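Local coordinates for PDZ domain protein (Parabacteroides distasonis, PDB 4L8N) that is of unknown function but combines N-terminal and C-terminal PDZ domains with a DUF4136 domain and can bind magnesium, at residues A[329-337]-A[441-449]; A[30-38]-A[448-457]. All blocks are in the same frame, centred on the assembly; numbering follows the deposited sequence.

Contact 1: A[329-337]-A[441-449]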
loop_
_atom_site.group_PDB
_atom_site.type_symbol
_atom_site.label_atom_id
_atom_site.label_comp_id
_atom_site.label_asym_id
_atom_site.label_seq_id
_atom_site.Cartn_x
_atom_site.Cartn_y
_atom_site.Cartn_z
ATOM N N SER A 329 36.219 13.762 33.076
ATOM C CA SER A 329 36.753 13.356 31.797
ATOM C C SER A 329 38.194 12.927 31.878
ATOM O O SER A 329 38.891 13.386 32.777
ATOM C CB SER A 329 36.636 14.522 30.824
ATOM O OG SER A 329 37.479 15.598 31.199
ATOM N N PRO A 330 38.694 12.136 30.888
ATOM C CA PRO A 330 40.114 11.762 30.901
ATOM C C PRO A 330 41.055 12.974 30.924
ATOM O O PRO A 330 42.066 12.905 31.626
ATOM C CB PRO A 330 40.273 10.940 29.607
ATOM C CG PRO A 330 38.932 10.436 29.297
ATOM C CD PRO A 330 37.989 11.509 29.749
ATOM N N ALA A 331 40.714 14.093 30.216
ATOM C CA ALA A 331 41.563 15.299 30.170
ATOM C C ALA A 331 41.592 16.008 31.504
ATOM O O ALA A 331 42.637 16.558 31.860
ATOM C CB ALA A 331 41.115 16.257 29.083
ATOM N N TYR A 332 40.461 15.982 32.258
ATOM C CA TYR A 332 40.383 16.571 33.599
ATOM C C TYR A 332 41.271 15.772 34.565
ATOM O O TYR A 332 42.061 16.361 35.297
ATOM C CB TYR A 332 38.930 16.650 34.126
ATOM C CG TYR A 332 38.876 17.208 35.533
ATOM C CD1 TYR A 332 38.871 18.582 35.759
ATOM C CD2 TYR A 332 38.968 16.367 36.641
ATOM C CE1 TYR A 332 38.900 19.102 37.051
ATOM C CE2 TYR A 332 39.030 16.875 37.933
ATOM C CZ TYR A 332 38.982 18.244 38.138
ATOM O OH TYR A 332 39.039 18.736 39.421
ATOM N N ALA A 333 41.116 14.432 34.561
ATOM C CA ALA A 333 41.874 13.483 35.375
ATOM C C ALA A 333 43.372 13.567 35.079
ATOM O O ALA A 333 44.177 13.361 35.990
ATOM C CB ALA A 333 41.374 12.068 35.134
ATOM N N ALA A 334 43.736 13.891 33.811
ATOM C CA ALA A 334 45.119 14.065 33.346
ATOM C C ALA A 334 45.686 15.418 33.775
ATOM O O ALA A 334 46.898 15.609 33.724
ATOM C CB ALA A 334 45.187 13.931 31.832
ATOM N N GLY A 335 44.817 16.341 34.179
ATOM C CA GLY A 335 45.218 17.660 34.649
ATOM C C GLY A 335 45.178 18.798 33.648
ATOM O O GLY A 335 45.744 19.865 33.904
ATOM N N ILE A 336 44.527 18.594 32.494
ATOM C CA ILE A 336 44.379 19.652 31.484
ATOM C C ILE A 336 43.367 20.645 32.043
ATOM O O ILE A 336 42.393 20.220 32.671
ATOM C CB ILE A 336 43.957 19.065 30.098
ATOM C CG1 ILE A 336 44.981 18.008 29.594
ATOM C CG2 ILE A 336 43.671 20.160 29.045
ATOM C CD1 ILE A 336 46.392 18.522 29.310
ATOM N N ARG A 337 43.603 21.945 31.868
ATOM C CA ARG A 337 42.661 22.926 32.391
ATOM C C ARG A 337 42.323 23.998 31.326
ATOM O O ARG A 337 43.140 24.205 30.427
ATOM C CB ARG A 337 43.212 23.575 33.701
ATOM C CG ARG A 337 43.315 22.621 34.917
ATOM C CD ARG A 337 41.978 22.047 35.435
ATOM N NE ARG A 337 42.181 21.181 36.604
ATOM C CZ ARG A 337 42.311 19.856 36.563
ATOM N NH1 ARG A 337 42.211 19.204 35.409
ATOM N NH2 ARG A 337 42.528 19.169 37.680
ATOM N N GLU A 441 53.837 17.604 29.242
ATOM C CA GLU A 441 53.455 16.503 28.376
ATOM C C GLU A 441 52.613 15.518 29.194
ATOM O O GLU A 441 53.087 14.990 30.204
ATOM C CB GLU A 441 54.709 15.827 27.792
ATOM C CG GLU A 441 54.411 14.842 26.677
ATOM C CD GLU A 441 55.617 14.223 25.993
ATOM O OE1 GLU A 441 56.429 14.976 25.409
ATOM O OE2 GLU A 441 55.719 12.975 25.993
ATOM N N VAL A 442 51.361 15.297 28.789
ATOM C CA VAL A 442 50.518 14.364 29.517
ATOM C C VAL A 442 49.969 13.326 28.523
ATOM O O VAL A 442 49.708 13.649 27.363
ATOM C CB VAL A 442 49.423 15.078 30.371
ATOM C CG1 VAL A 442 48.222 15.518 29.542
ATOM C CG2 VAL A 442 48.985 14.216 31.553
ATOM N N ILE A 443 49.876 12.071 28.967
ATOM C CA ILE A 443 49.369 10.989 28.133
ATOM C C ILE A 443 47.927 10.772 28.523
ATOM O O ILE A 443 47.644 10.455 29.685
ATOM C CB ILE A 443 50.201 9.684 28.214
ATOM C CG1 ILE A 443 51.732 9.913 28.268
ATOM C CG2 ILE A 443 49.785 8.710 27.146
ATOM C CD1 ILE A 443 52.399 10.823 27.191
ATOM N N ILE A 444 47.008 10.984 27.567
ATOM C CA ILE A 444 45.594 10.844 27.849
ATOM C C ILE A 444 45.092 9.583 27.201
ATOM O O ILE A 444 45.126 9.480 25.980
ATOM C CB ILE A 444 44.779 12.098 27.409
ATOM C CG1 ILE A 444 45.291 13.380 28.115
ATOM C CG2 ILE A 444 43.287 11.876 27.675
ATOM C CD1 ILE A 444 44.582 14.713 27.746
ATOM N N ARG A 445 44.656 8.607 28.003
ATOM C CA ARG A 445 44.020 7.445 27.420
ATOM C C ARG A 445 42.549 7.805 27.307
ATOM O O ARG A 445 41.896 8.039 28.329
ATOM C CB ARG A 445 44.237 6.133 28.169
ATOM C CG ARG A 445 43.688 4.991 27.312
ATOM C CD ARG A 445 43.880 3.631 27.913
ATOM N NE ARG A 445 45.194 3.078 27.625
ATOM C CZ ARG A 445 45.479 2.307 26.589
ATOM N NH1 ARG A 445 44.540 1.986 25.711
ATOM N NH2 ARG A 445 46.703 1.840 26.427
ATOM N N PRO A 446 42.017 7.955 26.082
ATOM C CA PRO A 446 40.627 8.363 25.962
ATOM C C PRO A 446 39.683 7.221 26.252
ATOM O O PRO A 446 40.073 6.038 26.289
ATOM C CB PRO A 446 40.517 8.807 24.491
ATOM C CG PRO A 446 41.904 8.793 23.944
ATOM C CD PRO A 446 42.619 7.775 24.749
ATOM N N THR A 447 38.425 7.595 26.447
ATOM C CA THR A 447 37.331 6.656 26.595
ATOM C C THR A 447 36.638 6.671 25.263
ATOM O O THR A 447 36.706 7.663 24.536
ATOM C CB THR A 447 36.444 6.997 27.780
ATOM O OG1 THR A 447 36.054 8.373 27.720
ATOM C CG2 THR A 447 37.109 6.669 29.109
ATOM N N ILE A 448 36.020 5.572 24.912
ATOM C CA ILE A 448 35.398 5.463 23.612
ATOM C C ILE A 448 33.913 5.745 23.779
ATOM O O ILE A 448 33.191 5.052 24.522
ATOM C CB ILE A 448 35.745 4.093 22.950
ATOM C CG1 ILE A 448 37.273 4.040 22.619
ATOM C CG2 ILE A 448 34.903 3.839 21.709
ATOM C CD1 ILE A 448 37.809 2.746 22.012
ATOM N N ARG A 449 33.487 6.842 23.154
ATOM C CA ARG A 449 32.091 7.227 23.182
ATOM C C ARG A 449 31.500 6.629 21.972
ATOM O O ARG A 449 31.991 6.868 20.871
ATOM C CB ARG A 449 31.889 8.751 23.246
ATOM C CG ARG A 449 32.078 9.295 24.616
ATOM C CD ARG A 449 31.448 10.648 24.756
ATOM N NE ARG A 449 31.447 11.066 26.161
ATOM C CZ ARG A 449 30.865 12.171 26.619
ATOM N NH1 ARG A 449 30.227 12.987 25.791
ATOM N NH2 ARG A 449 30.921 12.470 27.910
#

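Contact 2: A[30-38]-A[448-457]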
loop_
_atom_site.group_PDB
_atom_site.type_symbol
_atom_site.label_atom_id
_atom_site.label_comp_id
_atom_site.label_asym_id
_atom_site.label_seq_id
_atom_site.Cartn_x
_atom_site.Cartn_y
_atom_site.Cartn_z
ATOM N N VAL A 30 5.838 15.593 23.416
ATOM C CA VAL A 30 6.132 14.156 23.401
ATOM C C VAL A 30 7.577 14.024 22.952
ATOM O O VAL A 30 7.922 14.500 21.867
ATOM C CB VAL A 30 5.156 13.296 22.516
ATOM C CG1 VAL A 30 5.689 11.875 22.299
ATOM C CG2 VAL A 30 3.752 13.254 23.112
ATOM N N ILE A 31 8.407 13.368 23.774
ATOM C CA ILE A 31 9.830 13.167 23.523
ATOM C C ILE A 31 10.035 12.174 22.387
ATOM O O ILE A 31 9.552 11.052 22.474
ATOM C CB ILE A 31 10.544 12.691 24.818
ATOM C CG1 ILE A 31 10.112 13.464 26.080
ATOM C CG2 ILE A 31 12.043 12.549 24.643
ATOM C CD1 ILE A 31 10.564 14.781 26.264
ATOM N N LYS A 32 10.821 12.572 21.366
ATOM C CA LYS A 32 11.138 11.777 20.181
ATOM C C LYS A 32 12.492 11.060 20.290
ATOM O O LYS A 32 12.658 9.948 19.756
ATOM C CB LYS A 32 11.180 12.680 18.944
ATOM C CG LYS A 32 9.833 13.180 18.453
ATOM C CD LYS A 32 9.957 13.761 17.047
ATOM C CE LYS A 32 10.772 15.036 16.964
ATOM N NZ LYS A 32 11.163 15.324 15.561
ATOM N N SER A 33 13.491 11.742 20.864
ATOM C CA SER A 33 14.828 11.180 20.995
ATOM C C SER A 33 15.554 11.811 22.147
ATOM O O SER A 33 15.334 12.977 22.447
ATOM C CB SER A 33 15.635 11.362 19.709
ATOM O OG SER A 33 16.172 12.675 19.664
ATOM N N ILE A 34 16.439 11.039 22.761
ATOM C CA ILE A 34 17.262 11.442 23.877
ATOM C C ILE A 34 18.676 11.604 23.363
ATOM O O ILE A 34 19.156 10.760 22.600
ATOM C CB ILE A 34 17.109 10.387 25.013
ATOM C CG1 ILE A 34 15.906 10.744 25.899
ATOM C CG2 ILE A 34 18.336 10.293 25.894
ATOM C CD1 ILE A 34 14.697 10.264 25.419
ATOM N N ILE A 35 19.333 12.692 23.747
ATOM C CA ILE A 35 20.692 12.937 23.309
ATOM C C ILE A 35 21.665 12.109 24.185
ATOM O O ILE A 35 21.662 12.240 25.398
ATOM C CB ILE A 35 20.972 14.450 23.293
ATOM C CG1 ILE A 35 20.195 15.070 22.120
ATOM C CG2 ILE A 35 22.479 14.753 23.189
ATOM C CD1 ILE A 35 19.603 16.328 22.384
ATOM N N PRO A 36 22.471 11.215 23.591
ATOM C CA PRO A 36 23.371 10.398 24.414
ATOM C C PRO A 36 24.356 11.235 25.182
ATOM O O PRO A 36 24.765 12.291 24.708
ATOM C CB PRO A 36 24.104 9.527 23.392
ATOM C CG PRO A 36 23.202 9.515 22.174
ATOM C CD PRO A 36 22.584 10.868 22.158
ATOM N N TYR A 37 24.724 10.764 26.376
ATOM C CA TYR A 37 25.709 11.392 27.247
ATOM C C TYR A 37 25.184 12.720 27.850
ATOM O O TYR A 37 25.959 13.437 28.497
ATOM C CB TYR A 37 27.058 11.575 26.494
ATOM C CG TYR A 37 27.745 10.256 26.199
ATOM C CD1 TYR A 37 28.319 9.506 27.221
ATOM C CD2 TYR A 37 27.813 9.753 24.902
ATOM C CE1 TYR A 37 28.948 8.288 26.963
ATOM C CE2 TYR A 37 28.450 8.538 24.628
ATOM C CZ TYR A 37 29.015 7.807 25.668
ATOM O OH TYR A 37 29.614 6.584 25.465
ATOM N N SER A 38 23.859 12.986 27.735
ATOM C CA SER A 38 23.204 14.194 28.263
ATOM C C SER A 38 22.661 13.991 29.683
ATOM O O SER A 38 22.572 12.867 30.175
ATOM C CB SER A 38 22.069 14.636 27.338
ATOM O OG SER A 38 20.967 13.741 27.323
ATOM N N ILE A 448 36.020 5.572 24.912
ATOM C CA ILE A 448 35.398 5.463 23.612
ATOM C C ILE A 448 33.913 5.745 23.779
ATOM O O ILE A 448 33.191 5.052 24.522
ATOM C CB ILE A 448 35.745 4.093 22.950
ATOM C CG1 ILE A 448 37.273 4.040 22.619
ATOM C CG2 ILE A 448 34.903 3.839 21.709
ATOM C CD1 ILE A 448 37.809 2.746 22.012
ATOM N N ARG A 449 33.487 6.842 23.154
ATOM C CA ARG A 449 32.091 7.227 23.182
ATOM C C ARG A 449 31.500 6.629 21.972
ATOM O O ARG A 449 31.991 6.868 20.871
ATOM C CB ARG A 449 31.889 8.751 23.246
ATOM C CG ARG A 449 32.078 9.295 24.616
ATOM C CD ARG A 449 31.448 10.648 24.756
ATOM N NE ARG A 449 31.447 11.066 26.161
ATOM C CZ ARG A 449 30.865 12.171 26.619
ATOM N NH1 ARG A 449 30.227 12.987 25.791
ATOM N NH2 ARG A 449 30.921 12.470 27.910
ATOM N N SER A 450 30.536 5.750 22.177
ATOM C CA SER A 450 29.797 5.061 21.130
ATOM C C SER A 450 28.334 5.361 21.311
ATOM O O SER A 450 27.854 5.452 22.456
ATOM C CB SER A 450 30.063 3.568 21.181
ATOM O OG SER A 450 30.429 3.123 19.890
ATOM N N GLU A 451 27.643 5.609 20.200
ATOM C CA GLU A 451 26.228 5.964 20.204
ATOM C C GLU A 451 25.565 5.655 18.866
ATOM O O GLU A 451 26.166 5.813 17.805
ATOM C CB GLU A 451 25.997 7.463 20.587
ATOM C CG GLU A 451 26.942 8.479 19.944
ATOM C CD GLU A 451 26.657 9.956 20.181
ATOM O OE1 GLU A 451 25.811 10.524 19.452
ATOM O OE2 GLU A 451 27.349 10.568 21.031
ATOM N N VAL A 452 24.330 5.157 18.947
ATOM C CA VAL A 452 23.408 4.901 17.836
ATOM C C VAL A 452 22.056 5.498 18.225
ATOM O O VAL A 452 21.538 5.172 19.293
ATOM C CB VAL A 452 23.241 3.422 17.411
ATOM C CG1 VAL A 452 22.372 3.324 16.165
ATOM C CG2 VAL A 452 24.574 2.749 17.166
ATOM N N THR A 453 21.503 6.362 17.377
ATOM C CA THR A 453 20.177 6.939 17.522
ATOM C C THR A 453 19.341 6.436 16.357
ATOM O O THR A 453 19.722 6.611 15.200
ATOM C CB THR A 453 20.265 8.463 17.599
ATOM O OG1 THR A 453 20.880 8.808 18.837
ATOM C CG2 THR A 453 18.902 9.143 17.482
ATOM N N VAL A 454 18.245 5.740 16.661
ATOM C CA VAL A 454 17.283 5.259 15.650
ATOM C C VAL A 454 16.027 6.040 15.944
ATOM O O VAL A 454 15.426 5.870 17.016
ATOM C CB VAL A 454 17.082 3.734 15.605
ATOM C CG1 VAL A 454 16.134 3.341 14.465
ATOM C CG2 VAL A 454 18.426 3.019 15.455
ATOM N N GLU A 455 15.721 7.006 15.075
ATOM C CA GLU A 455 14.608 7.925 15.280
ATOM C C GLU A 455 13.595 7.906 14.124
ATOM O O GLU A 455 13.990 7.750 12.972
ATOM C CB GLU A 455 15.199 9.331 15.395
ATOM C CG GLU A 455 14.327 10.352 16.099
ATOM C CD GLU A 455 14.826 11.787 16.044
ATOM O OE1 GLU A 455 16.051 11.994 15.876
ATOM O OE2 GLU A 455 13.984 12.705 16.185
ATOM N N ILE A 456 12.294 8.102 14.420
ATOM C CA ILE A 456 11.300 8.281 13.367
ATOM C C ILE A 456 11.378 9.771 13.057
ATOM O O ILE A 456 11.210 10.583 13.975
ATOM C CB ILE A 456 9.881 7.763 13.728
ATOM C CG1 ILE A 456 9.861 6.237 13.614
ATOM C CG2 ILE A 456 8.806 8.396 12.828
ATOM C CD1 ILE A 456 8.749 5.574 14.186
ATOM N N LYS A 457 11.699 10.122 11.785
ATOM C CA LYS A 457 11.900 11.505 11.286
ATOM C C LYS A 457 10.809 12.490 11.774
ATOM O O LYS A 457 9.617 12.275 11.462
ATOM C CB LYS A 457 12.004 11.538 9.745
ATOM C CG LYS A 457 13.297 10.916 9.203
ATOM C CD LYS A 457 13.687 11.439 7.823
ATOM C CE LYS A 457 14.271 12.835 7.880
ATOM N NZ LYS A 457 14.596 13.354 6.526
ATOM O OXT LYS A 457 11.160 13.428 12.532
HETATM O O HOH W 1 11.341 8.424 17.216
#

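Contact 1: A[329-337]-A[441-449]
Val-442 starts the contact by meeting Ala-334 and Ile-336. Its two methyls divide the work. Val-442 CG1 meets the tip of Ile-336, CD1, at 3.5 Å, and the two side chains cross at a slant. Val-442 CG2 lies 3.8 Å from Ala-334 CB and also touches the carbonyl oxygen of Ala-334. Ile-444 comes next and uses both branches. Ile-444 CG2 sits 3.7 Å from Pro-330 CB, and Ile-444 CG1 lies 3.8 Å from Ala-334 CB. With chi2 at 179° the CG1 branch is extended, which carries its end, Ile-444 CD1, past Ala-331 to Ile-336 CG1 at 3.8 Å. An alanine in place of Ile-444 is likely to open a gap among Pro-330, Ala-331, Ala-334 and Ile-336. At Arg-445 the backbone takes over: its O lies 3.6 Å from Pro-330 CB. Thr-447 closes the row with OG1 3.9 Å from Pro-330 CG. The short helix, closed by a Schellman motif at Gly-335, follows strand 322-325 and is consistent with the C-terminal PDZ domain. No hydrogen bond crosses the contact, so the helix is held on strand 438-456 by apolar fit.

Contact 2: A[30-38]-A[448-457]
Edge strand 29-34 of the N-terminal PDZ domain, with the type II turn from Ile-35 to Ser-38, lies over one face of the long C-terminal strand 438-456. Lys-32, Ser-33, Pro-36 and Tyr-37 meet Arg-449, Glu-451, Thr-453 and Glu-455. The touching parts run nearly antiparallel, their directions 168° apart, yet no direct hydrogen bond joins the two segments, so this is a face-on contact and not an added sheet strand. At one end the Arg-449 guanidinium lies flat on the Tyr-37 ring, with planes 2° apart and centres 4.1 Å apart. This is a cation-pi stack. The Arg-449 chain is extended from CG to NE and runs along the ring face, opposite in direction to the Tyr-37 side chain, placing CD 3.7 Å from the ring centroid of Tyr-37 in a CH-pi contact. Glu-451 OE2 lies at the ring edge. In the middle, Pro-36 CG rests 3.8 Å from Glu-451 CB, the two side chains crossing at about a right angle. Further on, Ser-33 CB touches Glu-455 CD at 3.8 Å, while Ser-33 OG hydrogen-bonds with Thr-15 OG1. Lys-32 completes the far end. Its chain bends at chi3 (-67°), and Lys-32 NZ makes a salt bridge with the C-terminal carboxylate, Lys-457 OXT, at 3.6 Å. A longer ion pair links Lys-32 NZ to Glu-455 OE2. A water bridges the backbones, donating to Lys-32 O at 3.2 Å and accepting from Ile-456 N at 3.0 Å. Strand 8-18 flanks strand 29-34 within its sheet, and helix 39-43 follows the turn. Strand 298-309 flanks the C-terminal strand, and its Tyr-309 makes a second cation-pi contact with Arg-449. Val-452 and Val-454 pack on Tyr-216 and Phe-218 of the second subunit.

How the contacts relate
Both contacts use strand 438-456 and share Ile-448 and Arg-449, though their centres lie 25 Å apart. Contact 1 is partly buried and sits far out, about 28 Å from the centre of the chain. Contact 2 is a surface contact, yet it lies only about 5 Å from that centre, where the N-terminal PDZ domain meets the C-terminal strand. Their chemistry differs accordingly. Contact 1 is nearly all aliphatic and joins a short helix to the first part of the strand. Contact 2 is mostly polar, with charged, aromatic and water-mediated links along the last part. One long strand thus serves two separate regions of the fold.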